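Local coordinates for protein carbohydrate kinase, FGGY (Novosphingobium aromaticivorans, PDB 3H6E) that probably phosphorylates a sugar as an FGGY-type carbohydrate kinase, although its own substrate is not established, at residues 9-14 with 70-75; 31-36 with 61-66; 56-61 with 217-222. All blocks are in the same frame, centred on the assembly; numbering follows the deposited sequence.

Interaction 1: residues 9-14 with 70-75; sequences IVIDLG and TTIVPV
Strand 9-13 lies beside strand 71-75 in parallel register, with Ile9 level with Ile72 and Asp12 level with Val75. Five main-chain hydrogen bonds join them, passing alternately from one strand to the other. The bond from Val75 N to Ile11 O is the shortest, at 2.7 Å and nearly along the C=O axis, whereas Ile11 N reaches Val73 O at 3.3 Å from above the carbonyl plane. Ile9, Ile11, Ile72 and Pro74 share one face, where the side chains of Ile11 and Ile72 cross obliquely, CD1 of Ile11 lying 3.7 Å from CG2 of Ile72. Val10, Asp12, Val73 and Val75 share the other.

Asp12, its CG anti to the backbone N, can be followed outward. Asp12 CB lies 4.2 Å from Val75 CB. Asp12 CG rests 3.7 Å from Val75 CG1, and Asp12 OD1 touches that same methyl at 3.5 Å. OD2, at the tip, is weakly hydrogen-bonded to Ser426 OG, while OD1 approaches Asp233. An alanine here loses the carboxylate, with its weak bond to Ser426 OG and its contacts with Val75 CG1, and would probably loosen this end of the strand pair.

Strands 9-13 and 17-23 form the first antiparallel hairpin of the actin-like ATPase fold, whose turn in relatives binds nucleotide phosphates and probably does so here. Hydrophobic neighbours and a nearby second carboxylate would both tend to raise the pKa of Asp12.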
ATOM      1  N   ILE A   9     -20.259   6.079  -5.177  1.00 40.45           N
ATOM      2  CA  ILE A   9     -19.418   6.991  -4.413  1.00 41.55           C
ATOM      3  C   ILE A   9     -18.336   6.251  -3.632  1.00 41.37           C
ATOM      4  O   ILE A   9     -18.619   5.312  -2.884  1.00 39.12           O
ATOM      5  CB  ILE A   9     -20.251   7.828  -3.427  1.00 39.87           C
ATOM      6  CG1 ILE A   9     -21.262   8.695  -4.184  1.00 43.05           C
ATOM      7  CG2 ILE A   9     -19.339   8.683  -2.556  1.00 38.95           C
ATOM      8  CD1 ILE A   9     -22.338   9.312  -3.303  1.00 42.70           C
ATOM      9  N   VAL A  10     -17.092   6.681  -3.809  1.00 40.39           N
ATOM     10  CA  VAL A  10     -15.976   6.085  -3.093  1.00 39.94           C
ATOM     11  C   VAL A  10     -15.439   7.044  -2.036  1.00 40.20           C
ATOM     12  O   VAL A  10     -15.130   8.197  -2.333  1.00 40.11           O
ATOM     13  CB  VAL A  10     -14.831   5.714  -4.049  1.00 41.86           C
ATOM     14  CG1 VAL A  10     -13.763   4.931  -3.306  1.00 39.59           C
ATOM     15  CG2 VAL A  10     -15.363   4.918  -5.240  1.00 39.45           C
ATOM     16  N   ILE A  11     -15.338   6.566  -0.801  1.00 39.52           N
ATOM     17  CA  ILE A  11     -14.727   7.347   0.269  1.00 39.69           C
ATOM     18  C   ILE A  11     -13.344   6.792   0.591  1.00 38.70           C
ATOM     19  O   ILE A  11     -13.217   5.680   1.100  1.00 35.75           O
ATOM     20  CB  ILE A  11     -15.600   7.364   1.535  1.00 36.89           C
ATOM     21  CG1 ILE A  11     -16.439   6.091   1.615  1.00 37.58           C
ATOM     22  CG2 ILE A  11     -16.516   8.569   1.529  1.00 40.79           C
ATOM     23  CD1 ILE A  11     -17.608   6.191   2.575  1.00 39.96           C
ATOM     24  N   ASP A  12     -12.311   7.566   0.275  1.00 38.00           N
ATOM     25  CA  ASP A  12     -10.936   7.125   0.471  1.00 38.44           C
ATOM     26  C   ASP A  12     -10.264   7.924   1.573  1.00 38.88           C
ATOM     27  O   ASP A  12      -9.622   8.943   1.316  1.00 39.95           O
ATOM     28  CB  ASP A  12     -10.136   7.245  -0.825  1.00 40.53           C
ATOM     29  CG  ASP A  12      -8.804   6.529  -0.752  1.00 38.75           C
ATOM     30  OD1 ASP A  12      -8.306   6.312   0.372  1.00 37.57           O
ATOM     31  OD2 ASP A  12      -8.255   6.180  -1.818  1.00 41.92           O
ATOM     32  N   LEU A  13     -10.409   7.444   2.800  1.00 36.62           N
ATOM     33  CA  LEU A  13      -9.865   8.128   3.958  1.00 38.11           C
ATOM     34  C   LEU A  13      -8.457   7.630   4.275  1.00 38.56           C
ATOM     35  O   LEU A  13      -8.235   6.892   5.235  1.00 33.33           O
ATOM     36  CB  LEU A  13     -10.820   7.945   5.135  1.00 39.53           C
ATOM     37  CG  LEU A  13     -12.228   8.328   4.662  1.00 39.16           C
ATOM     38  CD1 LEU A  13     -13.317   7.605   5.426  1.00 37.58           C
ATOM     39  CD2 LEU A  13     -12.432   9.836   4.706  1.00 37.30           C
ATOM     40  N   GLY A  14      -7.507   8.042   3.440  1.00 38.06           N
ATOM     41  CA  GLY A  14      -6.125   7.636   3.589  1.00 37.54           C
ATOM     42  C   GLY A  14      -5.440   8.329   4.750  1.00 36.91           C
ATOM     43  O   GLY A  14      -6.085   8.988   5.567  1.00 36.64           O
ATOM     44  N   THR A  70     -26.411   4.422  -6.143  1.00 42.20           N
ATOM     45  CA  THR A  70     -26.908   3.101  -5.784  1.00 42.83           C
ATOM     46  C   THR A  70     -25.903   2.300  -4.961  1.00 41.71           C
ATOM     47  O   THR A  70     -26.222   1.218  -4.468  1.00 42.61           O
ATOM     48  CB  THR A  70     -27.290   2.289  -7.036  1.00 43.24           C
ATOM     49  OG1 THR A  70     -26.144   2.141  -7.885  1.00 39.92           O
ATOM     50  CG2 THR A  70     -28.395   2.995  -7.807  1.00 44.96           C
ATOM     51  N   THR A  71     -24.692   2.830  -4.815  1.00 42.25           N
ATOM     52  CA  THR A  71     -23.646   2.138  -4.070  1.00 38.03           C
ATOM     53  C   THR A  71     -22.574   3.087  -3.543  1.00 39.10           C
ATOM     54  O   THR A  71     -22.147   4.011  -4.237  1.00 38.43           O
ATOM     55  CB  THR A  71     -22.956   1.054  -4.931  1.00 39.23           C
ATOM     56  OG1 THR A  71     -23.910   0.055  -5.315  1.00 42.93           O
ATOM     57  CG2 THR A  71     -21.834   0.390  -4.154  1.00 35.63           C
ATOM     58  N   ILE A  72     -22.154   2.851  -2.303  1.00 38.55           N
ATOM     59  CA  ILE A  72     -20.973   3.495  -1.744  1.00 38.74           C
ATOM     60  C   ILE A  72     -19.973   2.418  -1.332  1.00 37.05           C
ATOM     61  O   ILE A  72     -20.351   1.403  -0.745  1.00 35.21           O
ATOM     62  CB  ILE A  72     -21.304   4.333  -0.502  1.00 37.90           C
ATOM     63  CG1 ILE A  72     -22.387   5.362  -0.811  1.00 37.96           C
ATOM     64  CG2 ILE A  72     -20.054   5.024   0.025  1.00 37.00           C
ATOM     65  CD1 ILE A  72     -22.823   6.142   0.412  1.00 40.82           C
ATOM     66  N   VAL A  73     -18.701   2.634  -1.644  1.00 37.07           N
ATOM     67  CA  VAL A  73     -17.653   1.714  -1.219  1.00 34.19           C
ATOM     68  C   VAL A  73     -16.520   2.445  -0.500  1.00 34.91           C
ATOM     69  O   VAL A  73     -15.922   3.366  -1.049  1.00 35.56           O
ATOM     70  CB  VAL A  73     -17.113   0.872  -2.390  1.00 34.71           C
ATOM     71  CG1 VAL A  73     -17.162   1.662  -3.686  1.00 34.82           C
ATOM     72  CG2 VAL A  73     -15.704   0.366  -2.082  1.00 34.48           C
ATOM     73  N   PRO A  74     -16.239   2.034   0.746  1.00 34.31           N
ATOM     74  CA  PRO A  74     -15.272   2.660   1.655  1.00 33.19           C
ATOM     75  C   PRO A  74     -13.850   2.175   1.418  1.00 31.67           C
ATOM     76  O   PRO A  74     -13.644   1.011   1.084  1.00 31.00           O
ATOM     77  CB  PRO A  74     -15.741   2.195   3.044  1.00 30.76           C
ATOM     78  CG  PRO A  74     -17.021   1.411   2.814  1.00 32.36           C
ATOM     79  CD  PRO A  74     -16.963   0.939   1.405  1.00 31.08           C
ATOM     80  N   VAL A  75     -12.883   3.070   1.597  1.00 33.24           N
ATOM     81  CA  VAL A  75     -11.470   2.740   1.458  1.00 30.98           C
ATOM     82  C   VAL A  75     -10.686   3.389   2.594  1.00 31.40           C
ATOM     83  O   VAL A  75     -10.846   4.578   2.868  1.00 33.71           O
ATOM     84  CB  VAL A  75     -10.899   3.239   0.120  1.00 32.38           C
ATOM     85  CG1 VAL A  75      -9.404   2.971   0.049  1.00 31.89           C
ATOM     86  CG2 VAL A  75     -11.620   2.585  -1.045  1.00 32.51           C
TER

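Interaction 2: residues 31-36 with 61-66; sequences DRQVRP and LSRYAD
Two first torsions aim the partners at each other. Asp31 holds CG anti to its backbone N (chi1 -164°), and Tyr64 holds CG anti to its carbonyl carbon (chi1 -48°), so that the phenol reaches from near the C-terminal end of helix 50-63 to the strand. Gln33 also has CG anti to the carbonyl carbon, but its chain bends at the next bond, and Arg63 stays extended from CG to NE.

The only hydrogen bond between 31-36 and 61-66 is donated by Tyr64 OH to Asp31 OD2, at 2.9 Å. The donor meets the oxygen from above the carboxylate plane, and carboxylate and ring are turned 61° apart. Asp31 stands at the edge of the ring: its CB lies 3.8 Å from Tyr64 CE1, and the two side chains cross at about a right angle. Gln33 CG touches the same hydroxyl at 3.5 Å, so aliphatic carbon flanks the bonded oxygen. Gln33 OE1 sits over one face of the Arg63 guanidinium, 3.5 Å from NH2, an angle too poor for a hydrogen bond; the approach is at most electrostatic. A carboxylate acceptor would tend to keep the phenol protonated.

Strand 29-36 is an outer strand of the six-stranded sheet, bonded through Asp31, Gln33 and Arg35 to strand 17-23. Helix 50-63 lies against it: Gln33 touches Val60, and Arg35 forms a salt bridge with Asp52, so Tyr64 ties down the C-terminal end of a helix already held farther back.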
ATOM      1  N   ASP A  31     -16.733  13.834 -10.174  1.00 49.36           N
ATOM      2  CA  ASP A  31     -16.358  14.850  -9.200  1.00 48.28           C
ATOM      3  C   ASP A  31     -15.463  14.263  -8.115  1.00 48.83           C
ATOM      4  O   ASP A  31     -15.474  13.056  -7.866  1.00 46.72           O
ATOM      5  CB  ASP A  31     -17.608  15.468  -8.566  1.00 49.36           C
ATOM      6  CG  ASP A  31     -17.314  16.765  -7.839  1.00 49.92           C
ATOM      7  OD1 ASP A  31     -16.623  17.624  -8.424  1.00 54.52           O
ATOM      8  OD2 ASP A  31     -17.777  16.931  -6.690  1.00 47.25           O
ATOM      9  N   ARG A  32     -14.688  15.128  -7.472  1.00 48.15           N
ATOM     10  CA  ARG A  32     -13.798  14.711  -6.400  1.00 45.81           C
ATOM     11  C   ARG A  32     -13.647  15.830  -5.378  1.00 48.55           C
ATOM     12  O   ARG A  32     -13.486  16.996  -5.736  1.00 50.07           O
ATOM     13  CB  ARG A  32     -12.433  14.315  -6.965  1.00 47.80           C
ATOM     14  CG  ARG A  32     -11.376  13.989  -5.918  1.00 47.16           C
ATOM     15  CD  ARG A  32     -10.229  13.208  -6.543  1.00 45.78           C
ATOM     16  NE  ARG A  32      -8.959  13.438  -5.866  1.00 48.42           N
ATOM     17  CZ  ARG A  32      -8.071  14.347  -6.256  1.00 50.76           C
ATOM     18  NH1 ARG A  32      -8.322  15.104  -7.317  1.00 52.49           N
ATOM     19  NH2 ARG A  32      -6.934  14.501  -5.590  1.00 51.17           N
ATOM     20  N   GLN A  33     -13.715  15.464  -4.105  1.00 48.91           N
ATOM     21  CA  GLN A  33     -13.536  16.413  -3.017  1.00 48.89           C
ATOM     22  C   GLN A  33     -12.444  15.904  -2.085  1.00 48.13           C
ATOM     23  O   GLN A  33     -12.514  14.780  -1.590  1.00 46.34           O
ATOM     24  CB  GLN A  33     -14.848  16.605  -2.254  1.00 51.23           C
ATOM     25  CG  GLN A  33     -15.910  17.366  -3.034  1.00 51.14           C
ATOM     26  CD  GLN A  33     -15.688  18.867  -3.000  1.00 55.91           C
ATOM     27  OE1 GLN A  33     -15.621  19.472  -1.926  1.00 54.29           O
ATOM     28  NE2 GLN A  33     -15.575  19.479  -4.178  1.00 50.35           N
ATOM     29  N   VAL A  34     -11.427  16.729  -1.857  1.00 44.77           N
ATOM     30  CA  VAL A  34     -10.298  16.320  -1.034  1.00 44.14           C
ATOM     31  C   VAL A  34     -10.132  17.213   0.194  1.00 48.22           C
ATOM     32  O   VAL A  34     -10.854  18.197   0.364  1.00 47.66           O
ATOM     33  CB  VAL A  34      -8.991  16.310  -1.835  1.00 46.61           C
ATOM     34  CG1 VAL A  34      -9.234  15.722  -3.218  1.00 47.95           C
ATOM     35  CG2 VAL A  34      -8.423  17.718  -1.939  1.00 45.33           C
ATOM     36  N   ARG A  35      -9.166  16.863   1.037  1.00 48.19           N
ATOM     37  CA  ARG A  35      -8.988  17.515   2.325  1.00 47.30           C
ATOM     38  C   ARG A  35      -7.907  16.798   3.122  1.00 47.99           C
ATOM     39  O   ARG A  35      -8.060  15.626   3.464  1.00 46.73           O
ATOM     40  CB  ARG A  35     -10.300  17.472   3.102  1.00 47.92           C
ATOM     41  CG  ARG A  35     -10.185  17.870   4.554  1.00 46.70           C
ATOM     42  CD  ARG A  35     -11.170  17.079   5.389  1.00 46.04           C
ATOM     43  NE  ARG A  35     -11.640  17.839   6.540  1.00 48.36           N
ATOM     44  CZ  ARG A  35     -12.119  17.291   7.651  1.00 50.09           C
ATOM     45  NH1 ARG A  35     -12.179  15.971   7.770  1.00 50.18           N
ATOM     46  NH2 ARG A  35     -12.530  18.065   8.644  1.00 47.72           N
ATOM     47  N   PRO A  36      -6.808  17.502   3.427  1.00 50.11           N
ATOM     48  CA  PRO A  36      -5.726  16.885   4.202  1.00 48.62           C
ATOM     49  C   PRO A  36      -6.254  16.344   5.523  1.00 48.05           C
ATOM     50  O   PRO A  36      -7.235  16.869   6.050  1.00 48.08           O
ATOM     51  CB  PRO A  36      -4.764  18.051   4.454  1.00 46.65           C
ATOM     52  CG  PRO A  36      -5.062  19.036   3.372  1.00 48.11           C
ATOM     53  CD  PRO A  36      -6.533  18.913   3.108  1.00 48.35           C
ATOM     54  N   LEU A  61     -21.119  14.499   0.986  1.00 53.47           N
ATOM     55  CA  LEU A  61     -22.116  13.523   0.558  1.00 52.40           C
ATOM     56  C   LEU A  61     -23.432  14.208   0.208  1.00 53.60           C
ATOM     57  O   LEU A  61     -24.138  13.787  -0.710  1.00 52.49           O
ATOM     58  CB  LEU A  61     -22.351  12.461   1.635  1.00 51.46           C
ATOM     59  CG  LEU A  61     -21.374  11.285   1.681  1.00 49.77           C
ATOM     60  CD1 LEU A  61     -21.893  10.225   2.627  1.00 47.34           C
ATOM     61  CD2 LEU A  61     -21.165  10.700   0.300  1.00 49.95           C
ATOM     62  N   SER A  62     -23.758  15.266   0.947  1.00 52.61           N
ATOM     63  CA  SER A  62     -24.970  16.033   0.690  1.00 53.01           C
ATOM     64  C   SER A  62     -24.952  16.618  -0.716  1.00 55.35           C
ATOM     65  O   SER A  62     -25.994  16.761  -1.354  1.00 54.89           O
ATOM     66  CB  SER A  62     -25.132  17.152   1.722  1.00 53.61           C
ATOM     67  OG  SER A  62     -25.401  16.631   3.014  1.00 53.10           O
ATOM     68  N   ARG A  63     -23.756  16.945  -1.196  1.00 54.34           N
ATOM     69  CA  ARG A  63     -23.595  17.581  -2.500  1.00 54.52           C
ATOM     70  C   ARG A  63     -24.055  16.703  -3.663  1.00 55.93           C
ATOM     71  O   ARG A  63     -24.449  17.212  -4.712  1.00 57.33           O
ATOM     72  CB  ARG A  63     -22.141  18.013  -2.709  1.00 55.52           C
ATOM     73  CG  ARG A  63     -21.632  18.982  -1.652  1.00 57.79           C
ATOM     74  CD  ARG A  63     -20.347  19.669  -2.090  1.00 57.86           C
ATOM     75  NE  ARG A  63     -19.878  20.624  -1.089  1.00 60.61           N
ATOM     76  CZ  ARG A  63     -19.016  20.331  -0.121  1.00 59.33           C
ATOM     77  NH1 ARG A  63     -18.647  21.262   0.748  1.00 60.67           N
ATOM     78  NH2 ARG A  63     -18.517  19.107  -0.022  1.00 57.24           N
ATOM     79  N   TYR A  64     -24.010  15.387  -3.479  1.00 56.45           N
ATOM     80  CA  TYR A  64     -24.361  14.462  -4.552  1.00 55.59           C
ATOM     81  C   TYR A  64     -25.760  13.876  -4.380  1.00 55.26           C
ATOM     82  O   TYR A  64     -25.994  12.715  -4.708  1.00 57.37           O
ATOM     83  CB  TYR A  64     -23.336  13.324  -4.637  1.00 55.22           C
ATOM     84  CG  TYR A  64     -21.892  13.775  -4.615  1.00 54.41           C
ATOM     85  CD1 TYR A  64     -21.296  14.327  -5.741  1.00 53.78           C
ATOM     86  CD2 TYR A  64     -21.119  13.634  -3.469  1.00 55.63           C
ATOM     87  CE1 TYR A  64     -19.974  14.735  -5.726  1.00 55.28           C
ATOM     88  CE2 TYR A  64     -19.795  14.039  -3.442  1.00 54.87           C
ATOM     89  CZ  TYR A  64     -19.228  14.588  -4.572  1.00 55.88           C
ATOM     90  OH  TYR A  64     -17.912  14.993  -4.549  1.00 53.54           O
ATOM     91  N   ALA A  65     -26.689  14.680  -3.873  1.00 56.67           N
ATOM     92  CA  ALA A  65     -28.047  14.205  -3.618  1.00 56.21           C
ATOM     93  C   ALA A  65     -28.905  14.151  -4.883  1.00 56.96           C
ATOM     94  O   ALA A  65     -29.907  13.438  -4.927  1.00 56.43           O
ATOM     95  CB  ALA A  65     -28.722  15.059  -2.553  1.00 54.90           C
ATOM     96  N   ASP A  66     -28.511  14.905  -5.904  1.00 57.14           N
ATOM     97  CA  ASP A  66     -29.257  14.937  -7.160  1.00 55.99           C
ATOM     98  C   ASP A  66     -28.915  13.751  -8.052  1.00 56.43           C
ATOM     99  O   ASP A  66     -29.542  13.545  -9.091  1.00 59.55           O
ATOM    100  CB  ASP A  66     -28.984  16.239  -7.918  1.00 58.99           C
ATOM    101  CG  ASP A  66     -29.836  17.393  -7.427  1.00 61.49           C
ATOM    102  OD1 ASP A  66     -30.263  17.370  -6.250  1.00 60.04           O
ATOM    103  OD2 ASP A  66     -30.077  18.327  -8.223  1.00 62.78           O
TER

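Interaction 3: residues 56-61 with 217-222; sequences WLLDVL and ERTGLS
Apolar contacts carry most of this junction, in which helix 50-63 meets the end of helix 213-219. It joins a segment of the FGGY N-terminal family region to a helix whose Leu57 and Leu61 pack on the six-stranded sheet. Leu58 is central. Leu58 CD2 lies 3.5 Å from Thr219 CG2, the two side chains crossing obliquely. Thr219 CG2 is anti to the carbonyl carbon, and this rotation turns the methyl to the neighbouring helix; it also faces Leu61 CB at 4.2 Å. Past the helix end, Leu221 CD1 approaches Leu61 CD2 at 4.4 Å, a looser touch that continues the same hydrophobic seam.

A second kind of contact sets aliphatic and charged parts of one side chain against a leucine. Arg218 has CG in the crowded position between backbone N and carbonyl carbon, and its chain bends twice more, folding back across Leu58 at about a right angle. Arg218 CD comes within 3.4 Å of Leu58 CD1, and NE within 3.7 Å of the same methyl. The guanidinium then presents one face to Leu58 CB. Asp59 OD1 is 5.2 Å from Arg218 NH1, too distant for a salt bridge.

Polar bonds shape the turn rather than span the two segments. Thr219 OG1 accepts from Leu221 N at 3.1 Å in an ST turn, and Gly220, with a positive phi of 71°, leaves the helix there. Nearby, Ser62 OG is hydrogen-bonded to the carbonyls of both Leu58 and Arg218, bridging the two helices just beyond this seam.

The chemistry is thus divided by depth: Thr219 offers its methyl to the leucines and uses its hydroxyl within its own helix end, also bonding weakly to Ile215 O, while the arginine covers Leu58 with methylene and guanidinium surface at the exposed margin.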
ATOM      1  N   TRP A  56     -17.138  16.292   7.839  1.00 48.86           N
ATOM      2  CA  TRP A  56     -16.749  16.730   6.500  1.00 49.94           C
ATOM      3  C   TRP A  56     -17.406  15.887   5.415  1.00 50.44           C
ATOM      4  O   TRP A  56     -17.857  16.412   4.396  1.00 53.22           O
ATOM      5  CB  TRP A  56     -15.229  16.687   6.322  1.00 49.50           C
ATOM      6  CG  TRP A  56     -14.793  16.862   4.887  1.00 49.58           C
ATOM      7  CD1 TRP A  56     -14.810  18.021   4.162  1.00 49.39           C
ATOM      8  CD2 TRP A  56     -14.280  15.849   4.008  1.00 49.69           C
ATOM      9  NE1 TRP A  56     -14.340  17.793   2.890  1.00 47.47           N
ATOM     10  CE2 TRP A  56     -14.008  16.470   2.770  1.00 49.91           C
ATOM     11  CE3 TRP A  56     -14.023  14.480   4.147  1.00 48.04           C
ATOM     12  CZ2 TRP A  56     -13.491  15.769   1.679  1.00 49.18           C
ATOM     13  CZ3 TRP A  56     -13.511  13.785   3.060  1.00 44.95           C
ATOM     14  CH2 TRP A  56     -13.250  14.431   1.844  1.00 46.45           C
ATOM     15  N   LEU A  57     -17.462  14.579   5.636  1.00 50.21           N
ATOM     16  CA  LEU A  57     -17.923  13.665   4.595  1.00 50.02           C
ATOM     17  C   LEU A  57     -19.443  13.482   4.580  1.00 51.21           C
ATOM     18  O   LEU A  57     -19.987  12.874   3.662  1.00 51.78           O
ATOM     19  CB  LEU A  57     -17.183  12.323   4.670  1.00 49.46           C
ATOM     20  CG  LEU A  57     -17.809  11.104   5.342  1.00 47.70           C
ATOM     21  CD1 LEU A  57     -18.553  10.270   4.315  1.00 45.44           C
ATOM     22  CD2 LEU A  57     -16.718  10.272   5.999  1.00 47.63           C
ATOM     23  N   LEU A  58     -20.126  14.014   5.590  1.00 51.40           N
ATOM     24  CA  LEU A  58     -21.582  14.113   5.534  1.00 50.94           C
ATOM     25  C   LEU A  58     -21.982  15.376   4.779  1.00 51.51           C
ATOM     26  O   LEU A  58     -23.062  15.444   4.193  1.00 52.70           O
ATOM     27  CB  LEU A  58     -22.203  14.091   6.932  1.00 50.73           C
ATOM     28  CG  LEU A  58     -22.508  12.695   7.482  1.00 51.90           C
ATOM     29  CD1 LEU A  58     -23.243  12.779   8.808  1.00 50.68           C
ATOM     30  CD2 LEU A  58     -23.311  11.883   6.474  1.00 49.30           C
ATOM     31  N   ASP A  59     -21.097  16.370   4.797  1.00 52.39           N
ATOM     32  CA  ASP A  59     -21.267  17.577   3.994  1.00 51.80           C
ATOM     33  C   ASP A  59     -21.155  17.232   2.519  1.00 52.06           C
ATOM     34  O   ASP A  59     -22.106  17.389   1.756  1.00 53.79           O
ATOM     35  CB  ASP A  59     -20.193  18.612   4.335  1.00 51.32           C
ATOM     36  CG  ASP A  59     -20.359  19.194   5.722  1.00 53.91           C
ATOM     37  OD1 ASP A  59     -21.469  19.075   6.285  1.00 53.62           O
ATOM     38  OD2 ASP A  59     -19.380  19.774   6.245  1.00 53.94           O
ATOM     39  N   VAL A  60     -19.978  16.760   2.126  1.00 53.06           N
ATOM     40  CA  VAL A  60     -19.695  16.457   0.730  1.00 53.59           C
ATOM     41  C   VAL A  60     -20.673  15.435   0.154  1.00 53.73           C
ATOM     42  O   VAL A  60     -21.023  15.501  -1.025  1.00 54.50           O
ATOM     43  CB  VAL A  60     -18.236  15.980   0.542  1.00 51.27           C
ATOM     44  CG1 VAL A  60     -17.893  14.916   1.561  1.00 52.81           C
ATOM     45  CG2 VAL A  60     -18.008  15.472  -0.872  1.00 51.90           C
ATOM     46  N   LEU A  61     -21.119  14.499   0.986  1.00 53.47           N
ATOM     47  CA  LEU A  61     -22.116  13.523   0.558  1.00 52.40           C
ATOM     48  C   LEU A  61     -23.432  14.208   0.208  1.00 53.60           C
ATOM     49  O   LEU A  61     -24.138  13.787  -0.710  1.00 52.49           O
ATOM     50  CB  LEU A  61     -22.351  12.461   1.635  1.00 51.46           C
ATOM     51  CG  LEU A  61     -21.374  11.285   1.681  1.00 49.77           C
ATOM     52  CD1 LEU A  61     -21.893  10.225   2.627  1.00 47.34           C
ATOM     53  CD2 LEU A  61     -21.165  10.700   0.300  1.00 49.95           C
ATOM     54  N   GLU A 217     -31.008  10.687   5.236  1.00 51.63           N
ATOM     55  CA  GLU A 217     -31.742  11.933   5.382  1.00 53.55           C
ATOM     56  C   GLU A 217     -30.879  13.155   5.093  1.00 53.56           C
ATOM     57  O   GLU A 217     -31.023  13.804   4.058  1.00 53.12           O
ATOM     58  CB  GLU A 217     -32.316  12.038   6.797  1.00 55.44           C
ATOM     59  CG  GLU A 217     -33.523  12.948   6.892  1.00 58.42           C
ATOM     60  CD  GLU A 217     -34.622  12.535   5.931  1.00 61.90           C
ATOM     61  OE1 GLU A 217     -34.683  11.335   5.583  1.00 60.13           O
ATOM     62  OE2 GLU A 217     -35.418  13.406   5.522  1.00 62.40           O
ATOM     63  N   ARG A 218     -29.981  13.461   6.022  1.00 53.37           N
ATOM     64  CA  ARG A 218     -29.195  14.688   5.962  1.00 55.62           C
ATOM     65  C   ARG A 218     -28.198  14.735   4.802  1.00 53.82           C
ATOM     66  O   ARG A 218     -27.508  15.738   4.612  1.00 56.28           O
ATOM     67  CB  ARG A 218     -28.473  14.914   7.287  1.00 55.14           C
ATOM     68  CG  ARG A 218     -27.965  13.641   7.924  1.00 52.10           C
ATOM     69  CD  ARG A 218     -26.504  13.774   8.319  1.00 56.02           C
ATOM     70  NE  ARG A 218     -26.213  15.006   9.051  1.00 57.34           N
ATOM     71  CZ  ARG A 218     -25.852  16.153   8.481  1.00 54.45           C
ATOM     72  NH1 ARG A 218     -25.750  16.245   7.161  1.00 53.04           N
ATOM     73  NH2 ARG A 218     -25.598  17.216   9.231  1.00 55.48           N
ATOM     74  N   THR A 219     -28.117  13.654   4.033  1.00 51.87           N
ATOM     75  CA  THR A 219     -27.304  13.655   2.822  1.00 52.16           C
ATOM     76  C   THR A 219     -28.212  13.732   1.606  1.00 52.15           C
ATOM     77  O   THR A 219     -27.769  14.052   0.502  1.00 52.24           O
ATOM     78  CB  THR A 219     -26.435  12.391   2.707  1.00 51.35           C
ATOM     79  OG1 THR A 219     -27.250  11.284   2.302  1.00 50.06           O
ATOM     80  CG2 THR A 219     -25.770  12.077   4.036  1.00 51.71           C
ATOM     81  N   GLY A 220     -29.490  13.437   1.819  1.00 50.60           N
ATOM     82  CA  GLY A 220     -30.462  13.461   0.744  1.00 50.82           C
ATOM     83  C   GLY A 220     -30.250  12.321  -0.230  1.00 51.50           C
ATOM     84  O   GLY A 220     -30.748  12.353  -1.356  1.00 52.77           O
ATOM     85  N   LEU A 221     -29.494  11.316   0.200  1.00 50.77           N
ATOM     86  CA  LEU A 221     -29.297  10.113  -0.598  1.00 48.23           C
ATOM     87  C   LEU A 221     -30.413   9.115  -0.306  1.00 45.61           C
ATOM     88  O   LEU A 221     -30.988   9.115   0.782  1.00 45.69           O
ATOM     89  CB  LEU A 221     -27.933   9.484  -0.304  1.00 49.96           C
ATOM     90  CG  LEU A 221     -26.698  10.252  -0.779  1.00 48.99           C
ATOM     91  CD1 LEU A 221     -25.436   9.619  -0.225  1.00 44.81           C
ATOM     92  CD2 LEU A 221     -26.645  10.312  -2.302  1.00 49.80           C
ATOM     93  N   SER A 222     -30.722   8.270  -1.284  1.00 44.57           N
ATOM     94  CA  SER A 222     -31.794   7.298  -1.135  1.00 43.52           C
ATOM     95  C   SER A 222     -31.472   6.292  -0.041  1.00 44.52           C
ATOM     96  O   SER A 222     -30.323   5.877   0.106  1.00 42.44           O
ATOM     97  CB  SER A 222     -32.044   6.568  -2.453  1.00 44.27           C
ATOM     98  OG  SER A 222     -32.911   5.467  -2.257  1.00 45.45           O
TER

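In the fold
From the N terminus, strand 9-13 leads through strands 17-23 and 29-36 to helix 50-63, and strand 71-76 then pairs with the first strand, so interaction 1 closes the loop. Interaction 2 is nested inside it, joining strand 29-36 to the helix end. Together they outline a beta-alpha-beta crossover from 29-36 to 71-76, with Leu57 and Leu61 packed on Ile11 and Ile9. Interaction 3 closes a much longer loop, bringing residues 217-222 back to the same helix, and it crosses both others along the chain. Interactions 2 and 3 share Leu61. The chain then enters strand 226-232, beside 71-76 in the same sheet.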